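Local coordinates for protein phosphatase 2C (Toxoplasma gondii, PDB 3D8K) that probably removes phosphate from phosphoserine and phosphothreonine residues of proteins, as a manganese-dependent member of the PP2C family, at residues Q58-H61 with S62-L66; N69-N72 with Y73-D76; I85-Q88 with F89-D93. One frame throughout, in Å; residues are numbered along the deposited sequence.

Interaction 1: Q58-H61 with S62-L66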
ATOM      1  N   GLN C  58      41.375  13.738 -10.769  1.00 40.07           N
ATOM      2  CA  GLN C  58      41.932  12.935 -11.840  1.00 42.81           C
ATOM      3  C   GLN C  58      41.428  11.503 -11.823  1.00 43.13           C
ATOM      4  O   GLN C  58      42.109  10.556 -11.404  1.00 42.86           O
ATOM      5  CB  GLN C  58      43.451  13.054 -11.821  1.00 45.50           C
ATOM      6  CG  GLN C  58      43.875  14.480 -12.186  1.00 48.79           C
ATOM      7  CD  GLN C  58      42.897  15.156 -13.170  1.00 50.93           C
ATOM      8  OE1 GLN C  58      41.739  15.430 -12.827  1.00 51.35           O
ATOM      9  NE2 GLN C  58      43.362  15.420 -14.392  1.00 50.49           N
ATOM     10  N   GLY C  59      40.189  11.397 -12.303  1.00 42.28           N
ATOM     11  CA  GLY C  59      39.486  10.139 -12.369  1.00 41.76           C
ATOM     12  C   GLY C  59      38.059  10.334 -11.883  1.00 41.27           C
ATOM     13  O   GLY C  59      37.817  11.067 -10.916  1.00 40.31           O
ATOM     14  N   ARG C  60      37.108   9.688 -12.552  1.00 38.88           N
ATOM     15  CA  ARG C  60      35.716   9.802 -12.156  1.00 36.22           C
ATOM     16  C   ARG C  60      35.262   8.546 -11.417  1.00 35.60           C
ATOM     17  O   ARG C  60      34.199   8.539 -10.797  1.00 35.92           O
ATOM     18  CB  ARG C  60      34.834  10.019 -13.381  1.00 35.76           C
ATOM     19  CG  ARG C  60      33.402  10.343 -13.028  1.00 36.08           C
ATOM     20  CD  ARG C  60      32.557  10.619 -14.255  1.00 37.11           C
ATOM     21  NE  ARG C  60      32.153   9.393 -14.938  1.00 37.98           N
ATOM     22  CZ  ARG C  60      31.316   9.356 -15.973  1.00 36.13           C
ATOM     23  NH1 ARG C  60      30.795  10.480 -16.445  1.00 35.09           N
ATOM     24  NH2 ARG C  60      31.002   8.196 -16.536  1.00 35.05           N
ATOM     25  N   HIS C  61      36.079   7.494 -11.479  1.00 33.22           N
ATOM     26  CA  HIS C  61      35.774   6.206 -10.842  1.00 30.52           C
ATOM     27  C   HIS C  61      35.510   6.285  -9.346  1.00 28.52           C
ATOM     28  O   HIS C  61      34.544   5.703  -8.849  1.00 27.64           O
ATOM     29  CB  HIS C  61      36.914   5.213 -11.105  1.00 30.93           C
ATOM     30  CG  HIS C  61      37.236   5.051 -12.554  1.00 27.85           C
ATOM     31  ND1 HIS C  61      36.318   4.576 -13.465  1.00 26.52           N
ATOM     32  CD2 HIS C  61      38.326   5.409 -13.269  1.00 25.98           C
ATOM     33  CE1 HIS C  61      36.825   4.660 -14.680  1.00 25.42           C
ATOM     34  NE2 HIS C  61      38.043   5.165 -14.590  1.00 25.77           N
ATOM     35  N   SER C  62      36.369   6.990  -8.624  1.00 26.24           N
ATOM     36  CA  SER C  62      36.175   7.119  -7.192  1.00 25.78           C
ATOM     37  C   SER C  62      34.914   7.925  -6.858  1.00 24.84           C
ATOM     38  O   SER C  62      34.242   7.669  -5.861  1.00 23.32           O
ATOM     39  CB  SER C  62      37.416   7.737  -6.549  1.00 26.16           C
ATOM     40  OG  SER C  62      38.375   6.731  -6.286  1.00 25.53           O
ATOM     41  N   ALA C  63      34.588   8.901  -7.691  1.00 24.13           N
ATOM     42  CA  ALA C  63      33.385   9.687  -7.467  1.00 23.64           C
ATOM     43  C   ALA C  63      32.172   8.821  -7.820  1.00 23.07           C
ATOM     44  O   ALA C  63      31.253   8.666  -7.022  1.00 23.47           O
ATOM     45  CB  ALA C  63      33.411  10.910  -8.334  1.00 22.14           C
HETATM   46  N   MSE C  64      32.208   8.238  -9.015  1.00 23.47           N
HETATM   47  CA  MSE C  64      31.126   7.397  -9.538  1.00 23.85           C
HETATM   48  C   MSE C  64      30.736   6.181  -8.708  1.00 21.67           C
HETATM   49  O   MSE C  64      29.613   5.718  -8.804  1.00 19.36           O
HETATM   50  CB  MSE C  64      31.447   6.941 -10.961  1.00 25.36           C
HETATM   51  CG  MSE C  64      30.310   6.228 -11.626  1.00 30.62           C
HETATM   52 SE   MSE C  64      28.660   7.337 -11.735  1.00 45.10          SE
HETATM   53  CE  MSE C  64      29.276   8.547 -13.195  1.00 37.48           C
ATOM     54  N   TRP C  65      31.662   5.667  -7.908  1.00 21.00           N
ATOM     55  CA  TRP C  65      31.386   4.517  -7.052  1.00 20.25           C
ATOM     56  C   TRP C  65      30.576   5.046  -5.882  1.00 20.56           C
ATOM     57  O   TRP C  65      29.597   4.448  -5.432  1.00 19.25           O
ATOM     58  CB  TRP C  65      32.698   3.943  -6.523  1.00 19.83           C
ATOM     59  CG  TRP C  65      32.532   2.762  -5.624  1.00 19.47           C
ATOM     60  CD1 TRP C  65      32.460   1.456  -5.993  1.00 18.40           C
ATOM     61  CD2 TRP C  65      32.405   2.781  -4.199  1.00 19.80           C
ATOM     62  NE1 TRP C  65      32.302   0.658  -4.891  1.00 18.41           N
ATOM     63  CE2 TRP C  65      32.270   1.449  -3.767  1.00 19.52           C
ATOM     64  CE3 TRP C  65      32.412   3.804  -3.233  1.00 19.53           C
ATOM     65  CZ2 TRP C  65      32.117   1.097  -2.423  1.00 21.41           C
ATOM     66  CZ3 TRP C  65      32.261   3.461  -1.889  1.00 20.35           C
ATOM     67  CH2 TRP C  65      32.123   2.115  -1.496  1.00 21.80           C
ATOM     68  N   LEU C  66      31.018   6.190  -5.390  1.00 19.93           N
ATOM     69  CA  LEU C  66      30.372   6.836  -4.270  1.00 21.54           C
ATOM     70  C   LEU C  66      28.937   7.233  -4.585  1.00 22.15           C
ATOM     71  O   LEU C  66      28.009   6.886  -3.856  1.00 21.71           O
ATOM     72  CB  LEU C  66      31.171   8.070  -3.873  1.00 21.04           C
ATOM     73  CG  LEU C  66      32.575   7.798  -3.344  1.00 20.08           C
ATOM     74  CD1 LEU C  66      33.318   9.107  -3.237  1.00 20.10           C
ATOM     75  CD2 LEU C  66      32.507   7.100  -2.008  1.00 16.27           C
TER
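The carbonyl of Arg60 receives the backbone N-H of Met64, with 2.7 Å from Met64 N to Arg60 O and a nearly straight N-H...O angle of 169°. This bond starts the first turn of helix 61-74, one of two neighbouring helices that cover a sheet of the PP2C β-sandwich, and shows how a loop is drawn into a helix. The next bond, from Trp65 N to His61 O at 3.0 Å, is more bent, and its donor is tilted from the carbonyl plane. Just before the turn comes Gly59, at whose backbone angles a side-chain carbon would be jammed against the carbonyl oxygen of Gln58.

The side-chain part of the contact belongs to Arg60 and Met64, a selenomethionine. They run side by side in the same direction. Both start with CG anti to their backbone nitrogen, after which the arginine bends at chi3 (78°). The selenoether chain folds at chi2 and chi3, which turns its terminal methyl back toward the arginine. Of the Met64 side chain, only this methyl, CE, comes within 4.2 Å of the Arg60 side chain.

Ala63 packs against Phe54 of strand 48-55, and both Ala63 and Met64 against Val35 of strand 35-41; Leu66 also reaches Phe54. Trp65 leaves in another direction, to Asp95 and Leu96 of helix 82-97. The Met64 methyl CE lies over one face of the Arg60 guanidinium, displaced toward its rim, with Met64 CE 3.5 Å from Arg60 NE.

Interaction 2: N69-N72 with Y73-D76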
ATOM      1  N   ASN C  69      26.774   4.230  -4.586  1.00 24.45           N
ATOM      2  CA  ASN C  69      26.828   3.345  -3.427  1.00 24.75           C
ATOM      3  C   ASN C  69      26.472   4.050  -2.128  1.00 25.54           C
ATOM      4  O   ASN C  69      26.307   3.405  -1.098  1.00 25.01           O
ATOM      5  CB  ASN C  69      28.229   2.750  -3.275  1.00 25.61           C
ATOM      6  CG  ASN C  69      28.504   1.646  -4.266  1.00 28.77           C
ATOM      7  OD1 ASN C  69      27.857   0.600  -4.239  1.00 28.67           O
ATOM      8  ND2 ASN C  69      29.466   1.871  -5.155  1.00 31.27           N
ATOM      9  N   VAL C  70      26.347   5.371  -2.167  1.00 26.75           N
ATOM     10  CA  VAL C  70      26.070   6.105  -0.946  1.00 27.88           C
ATOM     11  C   VAL C  70      24.713   5.864  -0.275  1.00 29.36           C
ATOM     12  O   VAL C  70      24.636   5.761   0.959  1.00 29.82           O
ATOM     13  CB  VAL C  70      26.289   7.618  -1.148  1.00 26.47           C
ATOM     14  CG1 VAL C  70      25.227   8.202  -2.060  1.00 26.47           C
ATOM     15  CG2 VAL C  70      26.310   8.299   0.207  1.00 24.76           C
HETATM   16  N   MSE C  71      23.647   5.770  -1.064  1.00 30.07           N
HETATM   17  CA  MSE C  71      22.331   5.527  -0.489  1.00 31.22           C
HETATM   18  C   MSE C  71      22.273   4.129   0.167  1.00 30.91           C
HETATM   19  O   MSE C  71      21.399   3.857   1.003  1.00 29.94           O
HETATM   20  CB  MSE C  71      21.260   5.689  -1.566  1.00 33.63           C
HETATM   21  CG  MSE C  71      21.157   7.107  -2.124  1.00 39.27           C
HETATM   22 SE   MSE C  71      20.601   8.427  -0.771  1.00 48.97          SE
HETATM   23  CE  MSE C  71      22.195   9.548  -0.920  1.00 45.18           C
ATOM     24  N   ASN C  72      23.213   3.252  -0.200  1.00 29.14           N
ATOM     25  CA  ASN C  72      23.278   1.916   0.398  1.00 27.47           C
ATOM     26  C   ASN C  72      23.695   2.101   1.850  1.00 26.36           C
ATOM     27  O   ASN C  72      23.098   1.534   2.762  1.00 27.04           O
ATOM     28  CB  ASN C  72      24.334   1.045  -0.290  1.00 29.52           C
ATOM     29  CG  ASN C  72      23.837   0.411  -1.573  1.00 30.26           C
ATOM     30  OD1 ASN C  72      24.627  -0.128  -2.362  1.00 28.48           O
ATOM     31  ND2 ASN C  72      22.527   0.464  -1.789  1.00 28.19           N
ATOM     32  N   TYR C  73      24.737   2.894   2.057  1.00 23.13           N
ATOM     33  CA  TYR C  73      25.223   3.140   3.393  1.00 21.90           C
ATOM     34  C   TYR C  73      24.275   4.041   4.170  1.00 21.96           C
ATOM     35  O   TYR C  73      23.949   3.756   5.315  1.00 19.66           O
ATOM     36  CB  TYR C  73      26.618   3.758   3.330  1.00 22.30           C
ATOM     37  CG  TYR C  73      27.642   2.823   2.727  1.00 24.09           C
ATOM     38  CD1 TYR C  73      27.628   2.528   1.359  1.00 23.44           C
ATOM     39  CD2 TYR C  73      28.602   2.191   3.530  1.00 24.04           C
ATOM     40  CE1 TYR C  73      28.536   1.629   0.809  1.00 22.57           C
ATOM     41  CE2 TYR C  73      29.515   1.290   2.987  1.00 22.69           C
ATOM     42  CZ  TYR C  73      29.473   1.016   1.628  1.00 22.53           C
ATOM     43  OH  TYR C  73      30.370   0.137   1.082  1.00 23.61           O
ATOM     44  N   LEU C  74      23.822   5.122   3.546  1.00 23.28           N
ATOM     45  CA  LEU C  74      22.911   6.048   4.216  1.00 23.85           C
ATOM     46  C   LEU C  74      21.674   5.378   4.837  1.00 24.10           C
ATOM     47  O   LEU C  74      21.182   5.816   5.883  1.00 23.95           O
ATOM     48  CB  LEU C  74      22.508   7.171   3.252  1.00 22.45           C
ATOM     49  CG  LEU C  74      23.277   8.486   3.469  1.00 23.27           C
ATOM     50  CD1 LEU C  74      24.641   8.213   4.085  1.00 20.64           C
ATOM     51  CD2 LEU C  74      23.408   9.231   2.153  1.00 20.80           C
ATOM     52  N   ASN C  75      21.187   4.308   4.216  1.00 24.09           N
ATOM     53  CA  ASN C  75      20.041   3.598   4.756  1.00 25.04           C
ATOM     54  C   ASN C  75      20.448   2.757   5.955  1.00 25.00           C
ATOM     55  O   ASN C  75      19.661   1.972   6.475  1.00 22.78           O
ATOM     56  CB  ASN C  75      19.411   2.712   3.686  1.00 27.50           C
ATOM     57  CG  ASN C  75      18.435   3.466   2.824  1.00 32.61           C
ATOM     58  OD1 ASN C  75      17.451   4.025   3.323  1.00 36.08           O
ATOM     59  ND2 ASN C  75      18.697   3.503   1.524  1.00 35.35           N
ATOM     60  N   ASP C  76      21.688   2.925   6.391  1.00 26.82           N
ATOM     61  CA  ASP C  76      22.193   2.191   7.534  1.00 28.36           C
ATOM     62  C   ASP C  76      22.286   3.103   8.745  1.00 29.58           C
ATOM     63  O   ASP C  76      22.521   2.639   9.862  1.00 30.63           O
ATOM     64  CB  ASP C  76      23.551   1.585   7.205  1.00 31.08           C
ATOM     65  CG  ASP C  76      23.437   0.371   6.296  1.00 33.98           C
ATOM     66  OD1 ASP C  76      24.326   0.170   5.427  1.00 34.89           O
ATOM     67  OD2 ASP C  76      22.457  -0.388   6.463  1.00 32.72           O
TER
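From Val70 to Leu74 the backbone makes a straight helical bond, Leu74 N to Val70 O at 2.8 Å with an N-H...O angle of 176°, although the helix is kinked just here, where Met71 N and Asn72 N lack a bond to the turn before and Asn72 N instead reaches Asn69 O.

The end of the helix is gathered on the carbonyl of Met71. Asn75 N donates to Met71 O at 3.3 Å from above the carbonyl plane, and the side-chain Asn75 ND2 adds a weak bond to the same Met71 O at 2.8 Å. One oxygen therefore holds both the backbone and the amide of the residue that leaves the helix, while Asn75 OD1 is taken by the N-H of Arg43.

On another side of the helix Leu74 CD2 touches two apolar groups, the branch Val70 CG2 at 3.6 Å and the methyl Met71 CE of a selenomethionine. The Tyr73 ring lies on a different side of the helix. With CG anti to its own carbonyl carbon (chi1 -64°), the ring is laid along the preceding turn, where its edge carbon CD1 meets Asn69 O in the ring plane. Its hydroxyl bonds to Asp95.

Leu74 and Met71 rest on Val50 of strand 48-55, and Tyr73 packs against helix 82-97, the helix-on-sheet layering of the PP2C β-sandwich.

Interaction 3: I85-Q88 with F89-D93. With SO4 (sulfate ion), chain H.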
ATOM      1  N   ILE C  85      26.570   9.715  10.991  1.00 24.30           N
ATOM      2  CA  ILE C  85      27.025  10.107   9.664  1.00 23.74           C
ATOM      3  C   ILE C  85      28.525   9.854   9.488  1.00 24.32           C
ATOM      4  O   ILE C  85      28.986   9.495   8.400  1.00 24.11           O
ATOM      5  CB  ILE C  85      26.732  11.604   9.394  1.00 22.87           C
ATOM      6  CG1 ILE C  85      25.222  11.860   9.415  1.00 23.49           C
ATOM      7  CG2 ILE C  85      27.278  12.011   8.044  1.00 20.74           C
ATOM      8  CD1 ILE C  85      24.834  13.344   9.305  1.00 21.10           C
ATOM      9  N   THR C  86      29.281  10.052  10.563  1.00 23.02           N
ATOM     10  CA  THR C  86      30.723   9.850  10.538  1.00 22.94           C
ATOM     11  C   THR C  86      31.066   8.371  10.381  1.00 22.89           C
ATOM     12  O   THR C  86      31.990   8.006   9.656  1.00 21.75           O
ATOM     13  CB  THR C  86      31.367  10.382  11.835  1.00 22.23           C
ATOM     14  OG1 THR C  86      31.307  11.812  11.842  1.00 23.39           O
ATOM     15  CG2 THR C  86      32.806   9.937  11.947  1.00 20.50           C
ATOM     16  N   ARG C  87      30.300   7.531  11.064  1.00 23.58           N
ATOM     17  CA  ARG C  87      30.505   6.089  11.047  1.00 24.52           C
ATOM     18  C   ARG C  87      30.336   5.487   9.666  1.00 25.27           C
ATOM     19  O   ARG C  87      31.067   4.580   9.280  1.00 25.87           O
ATOM     20  CB  ARG C  87      29.532   5.426  12.012  1.00 23.72           C
ATOM     21  CG  ARG C  87      29.612   3.930  12.025  1.00 23.94           C
ATOM     22  CD  ARG C  87      28.446   3.339  12.790  1.00 25.78           C
ATOM     23  NE  ARG C  87      28.527   3.628  14.215  1.00 26.83           N
ATOM     24  CZ  ARG C  87      29.457   3.131  15.017  1.00 28.28           C
ATOM     25  NH1 ARG C  87      30.386   2.322  14.526  1.00 27.32           N
ATOM     26  NH2 ARG C  87      29.449   3.440  16.308  1.00 29.90           N
ATOM     27  N   GLN C  88      29.373   6.001   8.915  1.00 26.38           N
ATOM     28  CA  GLN C  88      29.117   5.489   7.579  1.00 27.04           C
ATOM     29  C   GLN C  88      30.240   5.923   6.637  1.00 27.69           C
ATOM     30  O   GLN C  88      30.614   5.189   5.713  1.00 27.30           O
ATOM     31  CB  GLN C  88      27.763   5.997   7.090  1.00 25.89           C
ATOM     32  CG  GLN C  88      26.898   4.928   6.453  1.00 25.68           C
ATOM     33  CD  GLN C  88      26.787   3.667   7.298  1.00 24.42           C
ATOM     34  OE1 GLN C  88      26.517   3.723   8.498  1.00 25.01           O
ATOM     35  NE2 GLN C  88      26.979   2.520   6.666  1.00 24.00           N
ATOM     36  N   PHE C  89      30.774   7.117   6.874  1.00 28.05           N
ATOM     37  CA  PHE C  89      31.865   7.609   6.050  1.00 28.45           C
ATOM     38  C   PHE C  89      33.012   6.630   6.202  1.00 28.20           C
ATOM     39  O   PHE C  89      33.753   6.384   5.255  1.00 27.78           O
ATOM     40  CB  PHE C  89      32.315   8.996   6.506  1.00 28.70           C
ATOM     41  CG  PHE C  89      31.675  10.116   5.752  1.00 30.07           C
ATOM     42  CD1 PHE C  89      30.312  10.382   5.893  1.00 30.35           C
ATOM     43  CD2 PHE C  89      32.428  10.894   4.865  1.00 30.71           C
ATOM     44  CE1 PHE C  89      29.698  11.405   5.157  1.00 30.76           C
ATOM     45  CE2 PHE C  89      31.828  11.921   4.123  1.00 30.59           C
ATOM     46  CZ  PHE C  89      30.458  12.176   4.271  1.00 30.08           C
ATOM     47  N   GLU C  90      33.137   6.069   7.403  1.00 28.32           N
ATOM     48  CA  GLU C  90      34.192   5.116   7.703  1.00 28.81           C
ATOM     49  C   GLU C  90      34.054   3.904   6.802  1.00 27.18           C
ATOM     50  O   GLU C  90      34.964   3.568   6.044  1.00 26.51           O
ATOM     51  CB  GLU C  90      34.112   4.689   9.174  1.00 32.53           C
ATOM     52  CG  GLU C  90      35.128   3.608   9.588  1.00 37.29           C
ATOM     53  CD  GLU C  90      34.663   2.187   9.269  1.00 39.46           C
ATOM     54  OE1 GLU C  90      35.483   1.249   9.361  1.00 40.50           O
ATOM     55  OE2 GLU C  90      33.474   2.003   8.936  1.00 40.93           O
ATOM     56  N   ARG C  91      32.895   3.264   6.890  1.00 25.05           N
ATOM     57  CA  ARG C  91      32.595   2.083   6.103  1.00 24.81           C
ATOM     58  C   ARG C  91      32.807   2.333   4.623  1.00 25.73           C
ATOM     59  O   ARG C  91      33.482   1.563   3.951  1.00 24.99           O
ATOM     60  CB  ARG C  91      31.152   1.649   6.348  1.00 23.10           C
ATOM     61  CG  ARG C  91      30.886   1.355   7.793  1.00 21.72           C
ATOM     62  CD  ARG C  91      29.521   0.787   8.031  1.00 19.92           C
ATOM     63  NE  ARG C  91      29.412   0.362   9.419  1.00 20.88           N
ATOM     64  CZ  ARG C  91      28.324  -0.175   9.958  1.00 20.97           C
ATOM     65  NH1 ARG C  91      27.235  -0.358   9.225  1.00 18.49           N
ATOM     66  NH2 ARG C  91      28.331  -0.525  11.237  1.00 21.80           N
HETATM   67  N   MSE C  92      32.223   3.413   4.118  1.00 27.85           N
HETATM   68  CA  MSE C  92      32.357   3.743   2.712  1.00 28.79           C
HETATM   69  C   MSE C  92      33.823   3.820   2.331  1.00 26.51           C
HETATM   70  O   MSE C  92      34.276   3.088   1.456  1.00 25.98           O
HETATM   71  CB  MSE C  92      31.680   5.076   2.406  1.00 35.02           C
HETATM   72  CG  MSE C  92      30.179   5.072   2.586  1.00 42.61           C
HETATM   73 SE   MSE C  92      29.444   6.834   2.157  1.00 53.73          SE
HETATM   74  CE  MSE C  92      29.819   6.677   0.230  1.00 48.13           C
ATOM     75  N   ASP C  93      34.572   4.692   2.998  1.00 23.62           N
ATOM     76  CA  ASP C  93      35.986   4.847   2.673  1.00 21.18           C
ATOM     77  C   ASP C  93      36.674   3.509   2.801  1.00 19.97           C
ATOM     78  O   ASP C  93      37.630   3.231   2.106  1.00 19.52           O
ATOM     79  CB  ASP C  93      36.668   5.861   3.596  1.00 20.40           C
ATOM     80  CG  ASP C  93      38.036   6.304   3.067  1.00 21.08           C
ATOM     81  OD1 ASP C  93      39.001   6.363   3.861  1.00 22.41           O
ATOM     82  OD2 ASP C  93      38.143   6.598   1.859  1.00 14.58           O
TER
HETATM   83  S   SO4 H 454      24.629  -1.243  11.938  1.00 62.54           S
HETATM   84  O1  SO4 H 454      25.739  -1.661  12.804  1.00 62.53           O
HETATM   85  O2  SO4 H 454      23.503  -0.796  12.760  1.00 62.43           O
HETATM   86  O3  SO4 H 454      25.083  -0.149  11.073  1.00 63.17           O
HETATM   87  O4  SO4 H 454      24.178  -2.370  11.113  1.00 61.88           O
HETATM   88  O   HOH W   1      31.307   0.098  12.078  1.00  8.89           O
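Gln88 and Arg91 are crossed side chains: the amide plane of the glutamine stands 78° from the guanidinium plane of the arginine, and the approach is made by Gln88 NE2, 3.4 Å from Arg91 CD. The nearest approach is thus to the aliphatic part of the arginine, with NH1 a little farther off. Arg91 is extended from CG to NE, which carries its guanidinium past the glutamine to a sulfate, probably from the crystallisation liquor. The anion sits at the guanidinium edge. Arg91 NH1 bonds sulfate O3 at 2.8 Å, and Arg91 NH2 makes a straighter bond to sulfate O1 at 3.2 Å, plus a weak one to O3. Arg78 and, from the second subunit, Arg156 also bond this sulfate, which therefore lies at a junction between chains.

Arg87 crosses Arg91 obliquely, with the guanidinium planes 61° apart. Water 1 bridges the pair, accepting from Arg91 NH2 at 3.2 Å and weakly from Arg87 NH1.

Helix 82-97 is one of the helices laid on a sheet of the PP2C β-sandwich. Gln88 is buried against helix 61-74, while the arginines reach toward the sulfate and the second subunit. The i+4 to i backbone bonds include Arg91 N to Arg87 O and Met92 N to Gln88 O, the latter at 2.9 Å.

Ile85 and Phe89 face the sheet, both on Ala171 of strand 165-173. They lie side by side and point the same way, and Ile85 CG2 meets Phe89 CE1 at 3.8 Å. Ile85 O lies at the edge of the ring, near its plane, closest to Phe89 CD1. Phe89 also packs on Leu173 and Phe230.

How the interactions relate
Interactions 1 and 2 are the two ends of helix 61-74, whereas interaction 3 belongs to the next helix, 82-97, running roughly antiparallel beside it. The helices join through Tyr73, which meets Gln88, Arg91 and Met92, and through Leu66 on Met92 and Trp65 on the Met92 carbonyl. Buried are Ala63 and Leu66; Val70, Met71 and Leu74; Ile85, Phe89 and Met92; exposed are His61, Asn72, Asp76 and Glu90. Their chemistry differs with place: at the helix start a methyl covers an arginine, at its end a carbonyl collects an asparagine, and in 85-93 arginines meet a sulfate and another subunit. The Asp76 side chain comes to about 5 Å from that sulfate, so interactions 2 and 3 approach one anion.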